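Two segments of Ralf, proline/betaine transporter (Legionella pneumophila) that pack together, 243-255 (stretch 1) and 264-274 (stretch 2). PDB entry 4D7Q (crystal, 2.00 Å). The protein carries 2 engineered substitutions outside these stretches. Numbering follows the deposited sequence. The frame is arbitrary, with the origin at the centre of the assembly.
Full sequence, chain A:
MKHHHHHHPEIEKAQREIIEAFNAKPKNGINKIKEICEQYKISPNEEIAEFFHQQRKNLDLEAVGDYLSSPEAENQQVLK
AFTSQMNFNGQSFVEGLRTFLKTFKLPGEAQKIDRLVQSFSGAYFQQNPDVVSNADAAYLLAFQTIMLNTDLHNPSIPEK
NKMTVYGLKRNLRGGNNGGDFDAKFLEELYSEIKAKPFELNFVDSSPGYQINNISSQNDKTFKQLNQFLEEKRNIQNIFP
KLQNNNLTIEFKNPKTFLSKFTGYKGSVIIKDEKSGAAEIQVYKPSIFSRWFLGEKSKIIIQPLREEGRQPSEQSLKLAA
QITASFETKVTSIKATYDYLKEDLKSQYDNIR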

# COMPACT_ATOMS: atom_id res chain seq x y z
N GLN A 243 -29.16 -4.08 8.58
CA GLN A 243 -29.84 -4.85 9.61
C GLN A 243 -30.92 -5.87 9.16
O GLN A 243 -31.31 -6.71 9.93
CB GLN A 243 -30.33 -3.94 10.72
CG GLN A 243 -29.23 -3.46 11.64
CD GLN A 243 -28.37 -4.57 12.21
OE1 GLN A 243 -27.20 -4.62 11.95
NE2 GLN A 243 -28.94 -5.43 12.98
N ASN A 244 -31.35 -5.80 7.91
CA ASN A 244 -32.26 -6.77 7.32
C ASN A 244 -31.50 -7.72 6.39
O ASN A 244 -32.13 -8.57 5.76
CB ASN A 244 -33.40 -6.08 6.55
CG ASN A 244 -34.49 -5.56 7.46
OD1 ASN A 244 -35.21 -6.34 8.10
ND2 ASN A 244 -34.63 -4.25 7.54
N ASN A 245 -30.16 -7.54 6.29
CA ASN A 245 -29.30 -8.34 5.42
C ASN A 245 -28.65 -9.47 6.19
O ASN A 245 -28.16 -9.26 7.31
CB ASN A 245 -28.19 -7.48 4.77
CG ASN A 245 -28.66 -6.62 3.60
OD1 ASN A 245 -28.21 -6.79 2.46
ND2 ASN A 245 -29.56 -5.68 3.86
N ASN A 246 -28.61 -10.65 5.58
CA ASN A 246 -27.96 -11.82 6.14
C ASN A 246 -26.56 -11.92 5.51
O ASN A 246 -26.39 -12.44 4.41
CB ASN A 246 -28.84 -13.07 5.94
CG ASN A 246 -30.20 -12.93 6.59
OD1 ASN A 246 -30.34 -12.36 7.68
ND2 ASN A 246 -31.22 -13.46 5.94
N LEU A 247 -25.60 -11.34 6.21
CA LEU A 247 -24.22 -11.28 5.81
C LEU A 247 -23.39 -12.49 6.21
O LEU A 247 -23.66 -13.16 7.15
CB LEU A 247 -23.55 -10.02 6.34
CG LEU A 247 -24.15 -8.68 6.01
CD1 LEU A 247 -23.49 -7.56 6.76
CD2 LEU A 247 -24.22 -8.41 4.52
N THR A 248 -22.34 -12.70 5.45
CA THR A 248 -21.30 -13.65 5.73
C THR A 248 -20.01 -12.87 6.03
O THR A 248 -19.50 -12.20 5.19
CB THR A 248 -21.16 -14.58 4.53
OG1 THR A 248 -22.32 -15.38 4.43
CG2 THR A 248 -20.00 -15.42 4.63
N ILE A 249 -19.52 -12.94 7.25
CA ILE A 249 -18.40 -12.13 7.67
C ILE A 249 -17.21 -12.98 8.12
O ILE A 249 -17.34 -13.87 8.93
CB ILE A 249 -18.79 -11.09 8.74
CG1 ILE A 249 -20.04 -10.33 8.30
CG2 ILE A 249 -17.63 -10.14 8.97
CD1 ILE A 249 -20.67 -9.43 9.32
N GLU A 250 -16.07 -12.68 7.53
CA GLU A 250 -14.77 -13.32 7.72
C GLU A 250 -13.77 -12.23 8.11
O GLU A 250 -13.94 -11.07 7.73
CB GLU A 250 -14.34 -13.92 6.36
CG GLU A 250 -13.11 -14.82 6.38
CD GLU A 250 -12.64 -15.27 5.01
OE1 GLU A 250 -13.50 -15.53 4.13
OE2 GLU A 250 -11.41 -15.39 4.81
N PHE A 251 -12.74 -12.61 8.86
CA PHE A 251 -11.66 -11.71 9.24
C PHE A 251 -10.34 -12.33 8.83
O PHE A 251 -10.05 -13.46 9.23
CB PHE A 251 -11.67 -11.35 10.74
CG PHE A 251 -10.74 -10.20 11.05
CD1 PHE A 251 -11.09 -8.89 10.73
CD2 PHE A 251 -9.48 -10.42 11.61
CE1 PHE A 251 -10.22 -7.83 10.97
CE2 PHE A 251 -8.61 -9.36 11.86
CZ PHE A 251 -8.98 -8.07 11.54
N LYS A 252 -9.54 -11.60 8.02
CA LYS A 252 -8.24 -12.07 7.53
C LYS A 252 -7.15 -11.35 8.33
O LYS A 252 -7.06 -10.12 8.29
CB LYS A 252 -8.09 -11.83 6.02
CG LYS A 252 -9.00 -12.74 5.17
CD LYS A 252 -8.60 -12.70 3.69
CE LYS A 252 -9.55 -13.44 2.77
NZ LYS A 252 -9.42 -14.92 2.87
N ASN A 253 -6.40 -12.12 9.12
CA ASN A 253 -5.33 -11.60 9.98
C ASN A 253 -4.10 -11.25 9.18
O ASN A 253 -3.76 -11.94 8.21
CB ASN A 253 -5.00 -12.59 11.11
CG ASN A 253 -6.13 -12.72 12.08
OD1 ASN A 253 -6.42 -11.81 12.86
ND2 ASN A 253 -6.84 -13.82 12.00
N PRO A 254 -3.42 -10.15 9.53
CA PRO A 254 -2.20 -9.81 8.79
C PRO A 254 -1.01 -10.56 9.39
O PRO A 254 -1.11 -11.09 10.50
CB PRO A 254 -2.07 -8.30 9.04
CG PRO A 254 -2.68 -8.10 10.40
CD PRO A 254 -3.67 -9.21 10.65
N LYS A 255 0.15 -10.51 8.73
CA LYS A 255 1.38 -11.03 9.31
C LYS A 255 1.71 -10.07 10.44
O LYS A 255 1.49 -8.87 10.30
CB LYS A 255 2.51 -11.03 8.28
CG LYS A 255 2.24 -12.02 7.14
CD LYS A 255 3.04 -11.70 5.89
CE LYS A 255 2.61 -10.42 5.24
NZ LYS A 255 3.79 -9.65 4.82
N TYR A 264 -1.85 -2.14 10.62
CA TYR A 264 -2.89 -2.91 9.94
C TYR A 264 -3.27 -4.08 10.80
O TYR A 264 -2.43 -4.95 11.03
CB TYR A 264 -2.36 -3.38 8.57
CG TYR A 264 -3.28 -4.27 7.77
CD1 TYR A 264 -4.59 -3.87 7.48
CD2 TYR A 264 -2.80 -5.41 7.15
CE1 TYR A 264 -5.42 -4.66 6.67
CE2 TYR A 264 -3.62 -6.22 6.36
CZ TYR A 264 -4.93 -5.84 6.13
OH TYR A 264 -5.71 -6.62 5.32
N LYS A 265 -4.50 -4.06 11.34
CA LYS A 265 -5.00 -5.11 12.23
C LYS A 265 -5.61 -6.27 11.44
O LYS A 265 -5.77 -7.36 11.97
CB LYS A 265 -6.02 -4.57 13.26
CG LYS A 265 -5.49 -3.48 14.19
CD LYS A 265 -4.39 -4.00 15.13
CE LYS A 265 -3.58 -2.88 15.73
NZ LYS A 265 -2.61 -3.38 16.74
N GLY A 266 -5.92 -6.03 10.17
CA GLY A 266 -6.50 -7.04 9.31
C GLY A 266 -7.71 -6.55 8.55
O GLY A 266 -8.13 -5.39 8.71
N SER A 267 -8.25 -7.44 7.71
CA SER A 267 -9.40 -7.11 6.86
C SER A 267 -10.65 -7.92 7.17
O SER A 267 -10.59 -9.15 7.28
CB SER A 267 -9.05 -7.28 5.38
OG SER A 267 -8.25 -6.22 4.88
N VAL A 268 -11.77 -7.20 7.32
CA VAL A 268 -13.10 -7.73 7.50
C VAL A 268 -13.63 -7.93 6.08
O VAL A 268 -13.75 -6.96 5.33
CB VAL A 268 -14.02 -6.74 8.26
CG1 VAL A 268 -15.38 -7.36 8.55
CG2 VAL A 268 -13.37 -6.20 9.54
N ILE A 269 -13.92 -9.19 5.70
CA ILE A 269 -14.45 -9.53 4.39
C ILE A 269 -15.93 -9.78 4.57
O ILE A 269 -16.32 -10.63 5.37
CB ILE A 269 -13.68 -10.73 3.73
CG1 ILE A 269 -12.12 -10.47 3.64
CG2 ILE A 269 -14.28 -11.11 2.35
CD1 ILE A 269 -11.65 -9.24 2.83
N ILE A 270 -16.76 -8.97 3.89
CA ILE A 270 -18.22 -9.02 4.00
C ILE A 270 -18.87 -9.35 2.68
O ILE A 270 -18.64 -8.67 1.67
CB ILE A 270 -18.80 -7.73 4.64
CG1 ILE A 270 -18.11 -7.41 5.99
CG2 ILE A 270 -20.33 -7.81 4.79
CD1 ILE A 270 -18.45 -6.09 6.62
N LYS A 271 -19.74 -10.39 2.71
CA LYS A 271 -20.50 -10.83 1.56
C LYS A 271 -21.97 -10.86 1.89
O LYS A 271 -22.34 -11.35 2.97
CB LYS A 271 -20.00 -12.21 1.05
CG LYS A 271 -18.58 -12.14 0.47
CD LYS A 271 -18.00 -13.49 0.10
CE LYS A 271 -16.57 -13.34 -0.37
NZ LYS A 271 -15.79 -14.60 -0.20
N ASP A 272 -22.79 -10.34 1.00
CA ASP A 272 -24.23 -10.42 1.17
C ASP A 272 -24.87 -11.53 0.37
O ASP A 272 -24.20 -12.34 -0.20
CB ASP A 272 -24.92 -9.08 0.92
CG ASP A 272 -24.76 -8.56 -0.48
OD1 ASP A 272 -24.71 -9.32 -1.44
OD2 ASP A 272 -24.69 -7.35 -0.62
N GLU A 273 -26.20 -11.57 0.37
CA GLU A 273 -26.97 -12.63 -0.28
C GLU A 273 -27.07 -12.48 -1.82
O GLU A 273 -27.44 -13.39 -2.50
CB GLU A 273 -28.37 -12.78 0.39
CG GLU A 273 -28.77 -11.66 1.36
CD GLU A 273 -29.70 -12.09 2.50
OE1 GLU A 273 -30.07 -13.29 2.60
OE2 GLU A 273 -30.08 -11.21 3.29
N LYS A 274 -26.69 -11.32 -2.33
CA LYS A 274 -26.73 -11.02 -3.76
C LYS A 274 -25.36 -10.93 -4.43
O LYS A 274 -25.17 -10.23 -5.40
CB LYS A 274 -27.48 -9.72 -3.96
CG LYS A 274 -28.83 -9.68 -3.28
CD LYS A 274 -29.66 -10.92 -3.56
CE LYS A 274 -29.60 -11.33 -5.01
NZ LYS A 274 -30.83 -12.04 -5.38

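Strands 248-252 and 264-271 run antiparallel, and three hydrogen-bonded pairs carry the ladder. Each pair closes both ways: Thr248 N reaches Lys271 O at 2.8 Å and Lys271 N returns to Thr248 O at 3.1 Å; Glu250 N to Ile269 O is 3.0 Å and Ile269 N to Glu250 O 2.8 Å; Lys252 N to Ser267 O is 2.8 Å and Ser267 N to Lys252 O 3.0 Å. Between them, Ile249 and Phe251 present CA hydrogens instead, as in Ile249 CA to Ile269 O, 3.4 Å.

Past the last rung a side chain takes over from backbone: Asn246 N donates to Glu273 OE2 at 2.8 Å, nearly straight.

The alternation sorts the chemistry only partly. Ile249, Phe251, Val268 and Ile270 share one face, where Ile249 CG2 meets Val268 CG1 at 3.6 Å and Phe251 CD1 meets Val268 CG2 at 3.7 Å. On the other, Lys252 NZ forms a salt bridge with Glu250 OE2 (2.8 Å), pairing charges two residues apart, while Tyr264 OH donates to Ser267 OG at 2.6 Å. Ile269 shares that face, its CG1 4.0 Å from Lys252 CE, so the lysine's aliphatic part packs on it while NZ goes to Glu250.

Gly266 is a requirement: its backbone angles call for glycine, and a CB would lie 2.5 Å from Phe251 CZ. Beyond it, Pro254, lacking an amide hydrogen, contributes packing, its CB 3.5 Å from Tyr264 CD2.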